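Local coordinates for substrate binding periplasmic protein (PDB 3LOP) that binds leucine and probably serves as a periplasmic substrate-binding protein in amino-acid uptake, at residues 129-134 with 160-165; 141-147 with 196-202; 173-177 with 188-192; 247-253 with 342-348. One frame throughout, in Å; residues are numbered along the deposited sequence.

Contact 1 (129-134 with 160-165); sequences IDKMIT and GVERTL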
# COMPACT_ATOMS: atom_id res chain seq x y z
N ILE A 129 2.54 -6.15 -11.52
CA ILE A 129 1.91 -6.40 -12.81
C ILE A 129 2.73 -7.35 -13.67
O ILE A 129 2.20 -8.29 -14.25
CB ILE A 129 1.66 -5.06 -13.55
CG1 ILE A 129 0.62 -4.24 -12.78
CG2 ILE A 129 1.18 -5.33 -14.97
CD1 ILE A 129 0.41 -2.84 -13.30
N ASP A 130 4.04 -7.10 -13.75
CA ASP A 130 4.90 -7.98 -14.54
C ASP A 130 4.77 -9.42 -14.07
O ASP A 130 4.55 -10.33 -14.86
CB ASP A 130 6.37 -7.56 -14.42
CG ASP A 130 6.69 -6.30 -15.21
OD1 ASP A 130 6.00 -6.04 -16.22
OD2 ASP A 130 7.64 -5.59 -14.83
N LYS A 131 4.90 -9.62 -12.76
CA LYS A 131 4.83 -10.97 -12.21
C LYS A 131 3.48 -11.65 -12.42
O LYS A 131 3.43 -12.79 -12.89
CB LYS A 131 5.17 -10.93 -10.71
CG LYS A 131 5.82 -12.20 -10.19
CD LYS A 131 6.33 -12.01 -8.76
CE LYS A 131 7.03 -13.25 -8.25
NZ LYS A 131 8.22 -13.59 -9.08
N MSE A 132 2.39 -10.96 -12.10
CA MSE A 132 1.05 -11.53 -12.26
C MSE A 132 0.62 -11.74 -13.71
O MSE A 132 0.08 -12.79 -14.05
CB MSE A 132 0.00 -10.66 -11.56
CG MSE A 132 0.02 -10.74 -10.05
SE MSE A 132 -1.45 -9.76 -9.27
CE MSE A 132 -0.61 -8.02 -9.14
N ILE A 133 0.84 -10.74 -14.55
CA ILE A 133 0.44 -10.85 -15.94
C ILE A 133 1.28 -11.89 -16.68
O ILE A 133 0.74 -12.68 -17.45
CB ILE A 133 0.55 -9.47 -16.66
CG1 ILE A 133 -0.41 -8.48 -16.00
CG2 ILE A 133 0.21 -9.62 -18.14
CD1 ILE A 133 -1.87 -8.89 -16.06
N THR A 134 2.58 -11.92 -16.42
CA THR A 134 3.43 -12.90 -17.08
C THR A 134 3.01 -14.31 -16.68
O THR A 134 3.08 -15.23 -17.49
CB THR A 134 4.92 -12.67 -16.73
OG1 THR A 134 5.33 -11.39 -17.21
CG2 THR A 134 5.79 -13.75 -17.37
N GLY A 160 0.83 -0.12 -17.25
CA GLY A 160 1.62 -1.26 -16.83
C GLY A 160 1.20 -2.57 -17.47
O GLY A 160 2.04 -3.32 -17.97
N VAL A 161 -0.10 -2.84 -17.46
CA VAL A 161 -0.61 -4.07 -18.06
C VAL A 161 -0.35 -4.08 -19.56
O VAL A 161 0.02 -5.12 -20.12
CB VAL A 161 -2.12 -4.24 -17.78
CG1 VAL A 161 -2.67 -5.42 -18.57
CG2 VAL A 161 -2.35 -4.46 -16.29
N GLU A 162 -0.52 -2.94 -20.21
CA GLU A 162 -0.29 -2.85 -21.65
C GLU A 162 1.18 -3.12 -21.98
O GLU A 162 1.48 -3.80 -22.96
CB GLU A 162 -0.67 -1.46 -22.18
CG GLU A 162 -2.14 -1.12 -22.03
CD GLU A 162 -2.51 0.20 -22.68
OE1 GLU A 162 -1.80 1.20 -22.44
OE2 GLU A 162 -3.51 0.25 -23.42
N ARG A 163 2.07 -2.60 -21.15
CA ARG A 163 3.50 -2.79 -21.36
C ARG A 163 3.89 -4.26 -21.27
O ARG A 163 4.60 -4.78 -22.13
CB ARG A 163 4.30 -1.98 -20.33
CG ARG A 163 5.81 -2.07 -20.49
CD ARG A 163 6.51 -1.18 -19.49
NE ARG A 163 6.07 0.21 -19.60
CZ ARG A 163 6.41 1.18 -18.76
NH1 ARG A 163 7.21 0.93 -17.74
NH2 ARG A 163 5.95 2.41 -18.95
N THR A 164 3.42 -4.93 -20.22
CA THR A 164 3.73 -6.34 -20.03
C THR A 164 3.14 -7.18 -21.16
O THR A 164 3.81 -8.05 -21.70
CB THR A 164 3.19 -6.84 -18.67
OG1 THR A 164 3.73 -6.04 -17.62
CG2 THR A 164 3.60 -8.30 -18.45
N LEU A 165 1.90 -6.90 -21.52
CA LEU A 165 1.26 -7.67 -22.59
C LEU A 165 1.95 -7.45 -23.94
O LEU A 165 2.06 -8.39 -24.74
CB LEU A 165 -0.22 -7.32 -22.69
CG LEU A 165 -1.09 -7.84 -21.54
CD1 LEU A 165 -2.54 -7.40 -21.75
CD2 LEU A 165 -1.00 -9.37 -21.48
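Two helices that cover the same face of a parallel sheet must divide that face between them, and here they do so at a crossing angle of -55°, their axes 9.4 Å apart at closest approach. I129 opens the contact: its CG2 lies 3.7 Å from the carbonyl O of G160 and 3.9 Å from CG2 of V161. The missing side chain at G160 matters, since a CB there would clash with CD1 of I129. Next comes D130, whose OD1 accepts a 2.7 Å hydrogen bond from OG1 of T164; the same carboxylate oxygen is also bonded to Q126, one turn earlier in the helix. One turn beyond I129, I133 sets its CG2 against CD2 of L165 at 3.6 Å and against CG2 of T164 at 3.7 Å. T134 turns its hydroxyl back on its own helix, OG1 donating to O of D130 at 2.7 Å, and touches CG2 of T164 with OG1 at 3.8 Å. T164 is thus the central knob, held in a hole formed by I129, D130, I133 and T134, with its hydroxyl paired and its methyl packed. Beneath both helices F201 of strand 199-203 meets I129, I133 and V161. Such paired helices layered on a parallel sheet are typical of the alpha/beta lobes of periplasmic binding proteins.

Contact 2 (141-147 with 196-202); sequences VTRIGVL and DVQAIFL
Strands 144-147 and 199-202 are extended (phi -96° to -151°, psi 102° to 158°) and parallel, paired in step from I144-A199 to L147-L202 (CA-CA 4.5-5.0 Å, axes at 27°). The ladder is G145 N to A199 O (2.8 Å), F201 N to G145 O and L147 N to F201 O (both 2.9 Å). I144 (mt), V146 (t), A199 and F201 (t, -86°) share one face, where F201 packs on I129; L147 (tp), I200 (mt) and L202 (mt) occupy the other, L147 CD2 3.9 Å from L202 CD2. G145 leaves room for V197 CG1, 3.6 Å from its N. Q198 (mt) accepts at OE1 from T142 N (2.8 Å) and R143 N (2.9 Å), and its N donates to R143 O (2.8 Å). R143 (mtm) forms a salt bridge, NE to D196 OD2 3.3 Å, by charge alone, the oxygen lying well out of the guanidinium plane. Apolar strands thus form the buried middle of a parallel alpha/beta sheet, while amide and charge pairing ties the loops leading into them.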
# COMPACT_ATOMS: atom_id res chain seq x y z
N VAL A 141 -3.31 -17.66 -20.98
CA VAL A 141 -4.33 -16.62 -21.03
C VAL A 141 -3.99 -15.60 -22.11
O VAL A 141 -2.85 -15.14 -22.21
CB VAL A 141 -4.45 -15.90 -19.67
CG1 VAL A 141 -5.39 -14.70 -19.79
CG2 VAL A 141 -4.97 -16.87 -18.63
N THR A 142 -4.98 -15.24 -22.92
CA THR A 142 -4.78 -14.26 -23.98
C THR A 142 -5.79 -13.13 -23.95
O THR A 142 -5.58 -12.09 -24.58
CB THR A 142 -4.84 -14.91 -25.37
OG1 THR A 142 -6.11 -15.57 -25.53
CG2 THR A 142 -3.72 -15.92 -25.53
N ARG A 143 -6.89 -13.31 -23.21
CA ARG A 143 -7.92 -12.28 -23.14
C ARG A 143 -8.05 -11.73 -21.73
O ARG A 143 -8.64 -12.36 -20.85
CB ARG A 143 -9.26 -12.86 -23.62
CG ARG A 143 -9.19 -13.38 -25.05
CD ARG A 143 -10.56 -13.74 -25.60
NE ARG A 143 -11.15 -14.91 -24.97
CZ ARG A 143 -10.80 -16.17 -25.22
NH1 ARG A 143 -9.85 -16.43 -26.10
NH2 ARG A 143 -11.42 -17.16 -24.59
N ILE A 144 -7.49 -10.54 -21.53
CA ILE A 144 -7.50 -9.90 -20.23
C ILE A 144 -8.26 -8.58 -20.21
O ILE A 144 -8.13 -7.75 -21.12
CB ILE A 144 -6.04 -9.65 -19.77
CG1 ILE A 144 -5.32 -10.99 -19.65
CG2 ILE A 144 -6.02 -8.90 -18.44
CD1 ILE A 144 -3.82 -10.88 -19.38
N GLY A 145 -9.08 -8.41 -19.18
CA GLY A 145 -9.85 -7.19 -19.01
C GLY A 145 -9.26 -6.44 -17.84
O GLY A 145 -8.58 -7.03 -17.00
N VAL A 146 -9.50 -5.13 -17.77
CA VAL A 146 -8.95 -4.34 -16.67
C VAL A 146 -9.96 -3.35 -16.10
O VAL A 146 -10.60 -2.61 -16.85
CB VAL A 146 -7.71 -3.54 -17.12
CG1 VAL A 146 -7.14 -2.76 -15.94
CG2 VAL A 146 -6.65 -4.47 -17.70
N LEU A 147 -10.10 -3.36 -14.78
CA LEU A 147 -10.96 -2.40 -14.09
C LEU A 147 -9.96 -1.37 -13.61
O LEU A 147 -8.98 -1.73 -12.95
CB LEU A 147 -11.63 -3.04 -12.87
CG LEU A 147 -12.32 -2.01 -11.96
CD1 LEU A 147 -13.57 -1.48 -12.65
CD2 LEU A 147 -12.68 -2.65 -10.63
N ASP A 196 -15.48 -10.86 -23.44
CA ASP A 196 -15.10 -12.27 -23.45
C ASP A 196 -13.69 -12.43 -22.89
O ASP A 196 -12.76 -12.78 -23.61
CB ASP A 196 -15.18 -12.80 -24.89
CG ASP A 196 -14.92 -14.28 -24.98
OD1 ASP A 196 -15.35 -15.02 -24.07
OD2 ASP A 196 -14.31 -14.72 -25.98
N VAL A 197 -13.55 -12.17 -21.60
CA VAL A 197 -12.25 -12.24 -20.95
C VAL A 197 -12.03 -13.45 -20.05
O VAL A 197 -12.96 -13.96 -19.42
CB VAL A 197 -11.99 -10.96 -20.13
CG1 VAL A 197 -11.90 -9.76 -21.06
CG2 VAL A 197 -13.10 -10.74 -19.11
N GLN A 198 -10.79 -13.91 -19.99
CA GLN A 198 -10.41 -15.06 -19.18
C GLN A 198 -9.93 -14.63 -17.81
O GLN A 198 -9.94 -15.40 -16.85
CB GLN A 198 -9.30 -15.86 -19.87
CG GLN A 198 -9.72 -16.45 -21.20
CD GLN A 198 -8.54 -16.75 -22.10
OE1 GLN A 198 -7.66 -15.92 -22.28
NE2 GLN A 198 -8.52 -17.95 -22.67
N ALA A 199 -9.50 -13.37 -17.71
CA ALA A 199 -9.00 -12.83 -16.46
C ALA A 199 -9.27 -11.33 -16.43
O ALA A 199 -9.29 -10.67 -17.47
CB ALA A 199 -7.50 -13.10 -16.33
N ILE A 200 -9.49 -10.80 -15.23
CA ILE A 200 -9.73 -9.38 -15.06
C ILE A 200 -8.79 -8.88 -13.97
O ILE A 200 -8.79 -9.39 -12.85
CB ILE A 200 -11.18 -9.08 -14.65
CG1 ILE A 200 -12.12 -9.41 -15.81
CG2 ILE A 200 -11.31 -7.61 -14.27
CD1 ILE A 200 -13.60 -9.31 -15.46
N PHE A 201 -8.00 -7.87 -14.32
CA PHE A 201 -7.04 -7.28 -13.40
C PHE A 201 -7.67 -6.05 -12.77
O PHE A 201 -8.24 -5.20 -13.46
CB PHE A 201 -5.77 -6.90 -14.16
CG PHE A 201 -4.68 -6.36 -13.28
CD1 PHE A 201 -4.64 -5.01 -12.95
CD2 PHE A 201 -3.71 -7.21 -12.76
CE1 PHE A 201 -3.64 -4.51 -12.13
CE2 PHE A 201 -2.70 -6.72 -11.93
CZ PHE A 201 -2.67 -5.36 -11.61
N LEU A 202 -7.58 -5.95 -11.44
CA LEU A 202 -8.16 -4.82 -10.73
C LEU A 202 -7.16 -3.75 -10.34
O LEU A 202 -6.41 -3.90 -9.37
CB LEU A 202 -8.88 -5.33 -9.47
CG LEU A 202 -9.84 -6.51 -9.64
CD1 LEU A 202 -10.40 -6.90 -8.28
CD2 LEU A 202 -10.97 -6.15 -10.61
O HOH W 1 -6.21 -18.12 -24.62

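Contact 3 (173-177 with 188-192); sequences TAMAS and AVDKL
In a parallel alpha/beta sheet a chain leaving an edge strand commonly returns through a helix packed on the sheet; strand 174-177 with helix 188-192 is a compact example. The strand is extended (phi -142° to -157° and psi 141° to 150° from A174 to A176), the helix regular, and their directions are almost antiparallel at 172°, with axes 7.7 Å apart at closest approach. The nearest CA atoms are those of A176 and A188, 4.9 Å apart.

Apolar packing makes the core. A174 and A176 point their CB atoms at the helix: A176 CB is 3.7 Å from A188 CB and 4.0 Å from L192 CG, and A174 CB is 4.2 Å from L192 CD2. L192 is mt, which carries its branch under both alanines.

Polar bonding follows. K191, fully extended with all four chi angles t, lays CD 3.9 Å from A176 CB and donates from NZ to M175 O at 2.8 Å. Water 2 accepts from M175 N (3.0 Å) and, weakly, from K191 NZ (3.3 Å); water 3 donates to S177 O (2.9 Å) and accepts from A188 N (3.2 Å).

The helix belongs to the right-handed beta-alpha-beta crossover from strand 174-178, past strand 144-149, to strand 199-203. Small alanines let the backbones approach closely, while lysine and water engage M175 and S177 on the outer edge of this outermost strand.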
# COMPACT_ATOMS: atom_id res chain seq x y z
N THR A 173 -7.94 -6.72 -23.78
CA THR A 173 -9.16 -7.04 -24.51
C THR A 173 -10.28 -6.06 -24.22
O THR A 173 -11.04 -5.68 -25.12
CB THR A 173 -9.64 -8.47 -24.18
OG1 THR A 173 -8.72 -9.42 -24.74
CG2 THR A 173 -11.03 -8.72 -24.75
N ALA A 174 -10.40 -5.65 -22.96
CA ALA A 174 -11.44 -4.72 -22.56
C ALA A 174 -11.04 -4.00 -21.29
O ALA A 174 -10.31 -4.55 -20.46
CB ALA A 174 -12.75 -5.47 -22.34
N MSE A 175 -11.50 -2.76 -21.14
CA MSE A 175 -11.20 -2.00 -19.94
C MSE A 175 -12.42 -1.18 -19.55
O MSE A 175 -13.23 -0.80 -20.40
CB MSE A 175 -9.99 -1.08 -20.16
CG MSE A 175 -10.12 -0.07 -21.28
SE MSE A 175 -8.54 1.04 -21.44
CE MSE A 175 -7.39 -0.22 -22.34
N ALA A 176 -12.56 -0.94 -18.26
CA ALA A 176 -13.68 -0.18 -17.73
C ALA A 176 -13.21 0.58 -16.50
O ALA A 176 -12.44 0.06 -15.69
CB ALA A 176 -14.83 -1.11 -17.36
N SER A 177 -13.69 1.81 -16.35
CA SER A 177 -13.29 2.66 -15.24
C SER A 177 -14.38 2.93 -14.22
O SER A 177 -15.54 2.57 -14.40
CB SER A 177 -12.79 4.00 -15.78
OG SER A 177 -13.85 4.72 -16.37
N ALA A 188 -18.95 -0.40 -14.92
CA ALA A 188 -17.77 -1.22 -15.19
C ALA A 188 -18.13 -2.70 -15.16
O ALA A 188 -17.62 -3.48 -15.97
CB ALA A 188 -16.69 -0.92 -14.16
N VAL A 189 -18.99 -3.08 -14.23
CA VAL A 189 -19.42 -4.47 -14.12
C VAL A 189 -20.18 -4.86 -15.38
O VAL A 189 -19.97 -5.94 -15.94
CB VAL A 189 -20.32 -4.69 -12.89
CG1 VAL A 189 -20.85 -6.12 -12.89
CG2 VAL A 189 -19.53 -4.42 -11.61
N ASP A 190 -21.06 -3.97 -15.85
CA ASP A 190 -21.83 -4.26 -17.05
C ASP A 190 -20.90 -4.51 -18.23
O ASP A 190 -21.05 -5.49 -18.97
CB ASP A 190 -22.76 -3.09 -17.42
CG ASP A 190 -23.82 -2.82 -16.36
OD1 ASP A 190 -24.26 -3.77 -15.68
OD2 ASP A 190 -24.22 -1.64 -16.22
N LYS A 191 -19.93 -3.62 -18.41
CA LYS A 191 -18.98 -3.72 -19.51
C LYS A 191 -18.08 -4.95 -19.48
O LYS A 191 -17.91 -5.62 -20.50
CB LYS A 191 -18.11 -2.46 -19.56
CG LYS A 191 -17.25 -2.36 -20.81
CD LYS A 191 -16.54 -1.02 -20.89
CE LYS A 191 -15.75 -0.91 -22.19
NZ LYS A 191 -14.99 0.37 -22.27
N LEU A 192 -17.51 -5.26 -18.32
CA LEU A 192 -16.63 -6.42 -18.24
C LEU A 192 -17.36 -7.76 -18.27
O LEU A 192 -16.79 -8.77 -18.67
CB LEU A 192 -15.73 -6.30 -17.01
CG LEU A 192 -14.73 -5.14 -17.14
CD1 LEU A 192 -13.92 -4.99 -15.86
CD2 LEU A 192 -13.82 -5.38 -18.33
O HOH W 2 -12.97 -1.90 -23.61
O HOH W 3 -18.14 2.16 -13.25

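Contact 4 (247-253 with 342-348); sequences GYSLALV and YIELGVV
At the apolar centre, L250 and L252 lie on one face of an antiparallel pair, around a gap left by G346: a CB there would sit tight against L252 CG. L250 has chi1 p and an off-rotamer chi2 of 139°, putting CD2 4.3 Å from V348 CG2; L252 is mt, its CD1 4.4 Å from G346 CA. On the other face A251 CB meets L345 CD2 and I343 CD1, both at 4.3 Å.

Strands 249-252 and 344-348 run antiparallel, 141° between their N-to-C directions, axes 4.3 Å apart. Hydrogen-bonded pairs L250-G346 (L250 N to G346 O 3.0 Å, G346 N to L250 O 2.9 Å) and L252-E344 (L252 N to E344 O 2.5 Å, E344 N to L252 O 3.0 Å) alternate with non-hydrogen-bonded S249-V347 and A251-L345, as in a regular antiparallel ladder.

Further out, V348 N donates to Y248 O (3.0 Å) and G247 N to V348 O (2.8 Å). Y342 OH donates to E344 OE1 (2.5 Å), and water 5 links V253 O with Y342 O.

Strand 354-356 completes this three-stranded antiparallel sheet of the lobe beyond 344-348; A251 and L345 rest on M132 of helix 125-138, while Y248 and V348 face helix 233-240.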
# COMPACT_ATOMS: atom_id res chain seq x y z
N GLY A 247 -9.88 -17.89 -4.75
CA GLY A 247 -9.17 -18.05 -6.01
C GLY A 247 -8.47 -16.79 -6.49
O GLY A 247 -7.63 -16.84 -7.39
N TYR A 248 -8.84 -15.65 -5.89
CA TYR A 248 -8.25 -14.36 -6.23
C TYR A 248 -6.72 -14.41 -6.15
O TYR A 248 -6.16 -14.90 -5.17
CB TYR A 248 -8.78 -13.29 -5.27
CG TYR A 248 -8.17 -11.91 -5.43
CD1 TYR A 248 -8.56 -11.07 -6.47
CD2 TYR A 248 -7.22 -11.45 -4.53
CE1 TYR A 248 -8.01 -9.79 -6.61
CE2 TYR A 248 -6.66 -10.18 -4.65
CZ TYR A 248 -7.06 -9.36 -5.69
OH TYR A 248 -6.53 -8.09 -5.80
N SER A 249 -6.06 -13.91 -7.20
CA SER A 249 -4.61 -13.90 -7.27
C SER A 249 -4.04 -12.53 -6.91
O SER A 249 -4.64 -11.49 -7.21
CB SER A 249 -4.13 -14.28 -8.67
OG SER A 249 -4.36 -15.65 -8.94
N LEU A 250 -2.88 -12.52 -6.27
CA LEU A 250 -2.26 -11.27 -5.86
C LEU A 250 -0.75 -11.39 -5.80
O LEU A 250 -0.18 -12.47 -5.98
CB LEU A 250 -2.77 -10.85 -4.48
CG LEU A 250 -2.46 -11.85 -3.36
CD1 LEU A 250 -2.04 -11.10 -2.10
CD2 LEU A 250 -3.68 -12.72 -3.10
N ALA A 251 -0.10 -10.26 -5.56
CA ALA A 251 1.35 -10.23 -5.43
C ALA A 251 1.65 -9.77 -4.01
O ALA A 251 1.19 -8.72 -3.58
CB ALA A 251 1.96 -9.26 -6.44
N LEU A 252 2.40 -10.59 -3.28
CA LEU A 252 2.76 -10.27 -1.91
C LEU A 252 3.98 -9.35 -1.92
O LEU A 252 5.01 -9.70 -2.49
CB LEU A 252 3.11 -11.56 -1.16
CG LEU A 252 2.02 -12.63 -1.05
CD1 LEU A 252 2.63 -13.97 -0.64
CD2 LEU A 252 0.99 -12.18 -0.04
N VAL A 253 3.86 -8.18 -1.29
CA VAL A 253 4.96 -7.23 -1.22
C VAL A 253 5.27 -6.88 0.23
O VAL A 253 6.12 -6.04 0.53
CB VAL A 253 4.66 -5.94 -2.02
CG1 VAL A 253 4.47 -6.28 -3.49
CG2 VAL A 253 3.42 -5.25 -1.47
N TYR A 342 11.51 -7.47 -2.11
CA TYR A 342 10.66 -8.64 -1.89
C TYR A 342 9.33 -8.62 -2.64
O TYR A 342 8.57 -7.65 -2.58
CB TYR A 342 10.34 -8.82 -0.40
CG TYR A 342 9.32 -9.90 -0.14
CD1 TYR A 342 9.65 -11.25 -0.26
CD2 TYR A 342 8.00 -9.57 0.16
CE1 TYR A 342 8.70 -12.24 -0.09
CE2 TYR A 342 7.03 -10.56 0.34
CZ TYR A 342 7.39 -11.89 0.21
OH TYR A 342 6.44 -12.87 0.37
N ILE A 343 9.05 -9.70 -3.35
CA ILE A 343 7.79 -9.85 -4.06
C ILE A 343 7.58 -11.30 -4.47
O ILE A 343 8.45 -11.93 -5.07
CB ILE A 343 7.70 -8.93 -5.31
CG1 ILE A 343 6.34 -9.15 -5.98
CG2 ILE A 343 8.84 -9.22 -6.27
CD1 ILE A 343 6.05 -8.17 -7.10
N GLU A 344 6.43 -11.83 -4.09
CA GLU A 344 6.07 -13.20 -4.42
C GLU A 344 4.60 -13.21 -4.80
O GLU A 344 3.87 -12.27 -4.48
CB GLU A 344 6.30 -14.13 -3.22
CG GLU A 344 7.74 -14.20 -2.73
CD GLU A 344 7.92 -15.17 -1.57
OE1 GLU A 344 7.15 -15.09 -0.59
OE2 GLU A 344 8.83 -16.02 -1.64
N LEU A 345 4.17 -14.25 -5.49
CA LEU A 345 2.78 -14.34 -5.86
C LEU A 345 2.03 -15.11 -4.78
O LEU A 345 2.62 -15.92 -4.06
CB LEU A 345 2.63 -15.04 -7.22
CG LEU A 345 3.21 -14.28 -8.41
CD1 LEU A 345 3.01 -15.09 -9.68
CD2 LEU A 345 2.52 -12.92 -8.55
N GLY A 346 0.74 -14.83 -4.67
CA GLY A 346 -0.08 -15.50 -3.68
C GLY A 346 -1.49 -15.69 -4.19
O GLY A 346 -1.85 -15.18 -5.25
N VAL A 347 -2.29 -16.42 -3.43
CA VAL A 347 -3.67 -16.69 -3.81
C VAL A 347 -4.56 -16.86 -2.58
O VAL A 347 -4.09 -17.25 -1.51
CB VAL A 347 -3.76 -17.99 -4.66
CG1 VAL A 347 -3.31 -19.19 -3.82
CG2 VAL A 347 -5.17 -18.20 -5.17
N VAL A 348 -5.84 -16.53 -2.73
CA VAL A 348 -6.78 -16.69 -1.63
C VAL A 348 -7.34 -18.11 -1.75
O VAL A 348 -7.96 -18.46 -2.75
CB VAL A 348 -7.93 -15.67 -1.72
CG1 VAL A 348 -8.97 -15.95 -0.64
CG2 VAL A 348 -7.37 -14.27 -1.56
O HOH W 4 -1.79 -16.36 -7.80
O HOH W 5 8.34 -5.49 -1.06

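Overall arrangement
All four contacts belong to one lobe of a two-lobed binding protein, and the principle they illustrate is layering. Contacts 1 and 2, centres 12 Å apart, share F201: its ring CZ lies 3.7 Å from I129 CG1. Contacts 2 and 3 are closer still, centres 9 Å apart, because strands 144-149 and 174-178 are neighbours in one sheet, with helix 186-194 on the face away from contact 1. Contact 4 meets the far flank of helix 125-138, where M132 CG lies 3.6 Å from L345 CD2. The side chain of I129 is about 10 Å from the bound leucine, and Y125, which lines that pocket, begins the same helix.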